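Local coordinates for protein putative peptidyl-arginine deiminase (Chlorobium tepidum, PDB 1XKN) that probably hydrolyses the guanidine group of arginine-like substrates, as an agmatine deiminase or protein-arginine deiminase of the Porphyromonas type, at residues Y250-L253 with K254-T257. Numbering follows the deposited sequence.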
loop_
_atom_site.group_PDB
_atom_site.type_symbol
_atom_site.label_atom_id
_atom_site.label_comp_id
_atom_site.label_asym_id
_atom_site.label_seq_id
_atom_site.Cartn_x
_atom_site.Cartn_y
_atom_site.Cartn_z
ATOM N N TYR A 250 -19.740 4.686 0.761
ATOM C CA TYR A 250 -19.731 6.116 0.480
ATOM C C TYR A 250 -20.675 6.803 1.462
ATOM O O TYR A 250 -20.320 7.808 2.078
ATOM C CB TYR A 250 -20.197 6.403 -0.953
ATOM C CG TYR A 250 -20.460 7.872 -1.203
ATOM C CD1 TYR A 250 -19.407 8.783 -1.321
ATOM C CD2 TYR A 250 -21.765 8.364 -1.255
ATOM C CE1 TYR A 250 -19.651 10.149 -1.478
ATOM C CE2 TYR A 250 -22.016 9.726 -1.408
ATOM C CZ TYR A 250 -20.958 10.611 -1.517
ATOM O OH TYR A 250 -21.206 11.961 -1.642
ATOM N N GLU A 251 -21.879 6.257 1.609
ATOM C CA GLU A 251 -22.847 6.838 2.528
ATOM C C GLU A 251 -22.325 6.778 3.960
ATOM O O GLU A 251 -22.545 7.697 4.747
ATOM C CB GLU A 251 -24.194 6.118 2.416
ATOM C CG GLU A 251 -24.938 6.393 1.108
ATOM C CD GLU A 251 -25.129 7.878 0.839
ATOM O OE1 GLU A 251 -25.404 8.633 1.797
ATOM O OE2 GLU A 251 -25.020 8.296 -0.335
ATOM N N LEU A 252 -21.620 5.700 4.294
ATOM C CA LEU A 252 -21.061 5.565 5.634
ATOM C C LEU A 252 -20.028 6.667 5.862
ATOM O O LEU A 252 -20.032 7.333 6.899
ATOM C CB LEU A 252 -20.407 4.192 5.808
ATOM C CG LEU A 252 -19.770 3.894 7.170
ATOM C CD1 LEU A 252 -20.800 4.050 8.283
ATOM C CD2 LEU A 252 -19.209 2.484 7.162
ATOM N N LEU A 253 -19.143 6.868 4.890
ATOM C CA LEU A 253 -18.122 7.906 5.008
ATOM C C LEU A 253 -18.730 9.288 5.190
ATOM O O LEU A 253 -18.148 10.147 5.854
ATOM C CB LEU A 253 -17.221 7.907 3.770
ATOM C CG LEU A 253 -16.064 6.909 3.818
ATOM C CD1 LEU A 253 -15.465 6.747 2.436
ATOM C CD2 LEU A 253 -15.013 7.400 4.810
ATOM N N LYS A 254 -19.901 9.506 4.601
ATOM C CA LYS A 254 -20.561 10.801 4.708
ATOM C C LYS A 254 -21.105 11.075 6.111
ATOM O O LYS A 254 -21.584 12.174 6.388
ATOM C CB LYS A 254 -21.682 10.907 3.667
ATOM C CG LYS A 254 -21.176 11.021 2.229
ATOM C CD LYS A 254 -20.558 12.386 1.950
ATOM C CE LYS A 254 -21.622 13.474 1.890
ATOM N NZ LYS A 254 -22.560 13.267 0.747
ATOM N N THR A 255 -21.024 10.079 6.993
ATOM C CA THR A 255 -21.491 10.236 8.370
ATOM C C THR A 255 -20.316 10.182 9.346
ATOM O O THR A 255 -20.486 10.405 10.546
ATOM C CB THR A 255 -22.483 9.126 8.786
ATOM O OG1 THR A 255 -21.784 7.885 8.932
ATOM C CG2 THR A 255 -23.581 8.966 7.739
HETATM N N MSE A 256 -19.126 9.874 8.833
HETATM C CA MSE A 256 -17.932 9.780 9.673
HETATM C C MSE A 256 -17.285 11.140 9.897
HETATM O O MSE A 256 -17.324 12.015 9.031
HETATM C CB MSE A 256 -16.925 8.816 9.047
HETATM C CG MSE A 256 -17.431 7.393 8.969
HETATM SE SE MSE A 256 -16.185 6.220 8.091
HETATM C CE MSE A 256 -16.467 4.639 9.170
ATOM N N THR A 257 -16.682 11.311 11.067
ATOM C CA THR A 257 -16.050 12.578 11.408
ATOM C C THR A 257 -14.628 12.413 11.918
ATOM O O THR A 257 -14.204 11.313 12.269
ATOM C CB THR A 257 -16.842 13.294 12.503
ATOM O OG1 THR A 257 -16.913 12.448 13.658
ATOM C CG2 THR A 257 -18.250 13.611 12.019
HETATM O O HOH W 1 -24.494 11.283 1.404
#
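Lys254 folds back over the ring of Tyr250 where helix 243-253 ends. Lys254 CG lies over one face of the Tyr250 ring, 4.0 Å from its centroid and offset toward the rim, in a CH-pi contact. The lysine chain then bends at chi2, chi3 and chi4, each near -70°, and curls round to the phenol oxygen. There Lys254 NZ donates to Tyr250 OH over 3.0 Å. Tyr250 OH is also hydrogen-bonded to Lys268 NZ of strand 265-269. A water accepts from Lys254 NZ and donates to Glu251 OE1, while the other carboxylate oxygen, OE2, forms a salt bridge with Arg247.

The chain leaves the helix through a type I turn from Leu253 to Met256, closed by Met256 N to Leu253 O. Leu252 O accepts two hydrogen bonds. Thr255 OG1 meets Leu252 O in the carbonyl plane, on a lone pair, at 2.7 Å. Thr255 N reaches Leu252 O from above that plane, at 2.9 Å. With chi1 at 71°, the Thr255 hydroxyl turns back to the helix, and Thr255 CG2 rests 3.4 Å from Glu251 O.

Met256, a selenomethionine, has its side chain directed back at the last turn of the helix. Met256 SE lies 3.7 Å from Leu253 CD2, and Met256 CE lies 3.9 Å from Leu252 CG. Leu203 and Leu205 of strand 201-205 also touch Met256. Leu205 touches Leu252 and Leu253 as well, so the apolar side of the helix end faces that strand.

The helix end thus pairs an apolar side with a polar one. Through the water, Glu251 would partly offset the positive charge of the two lysines at Tyr250 OH, which would tend to polarise the phenol.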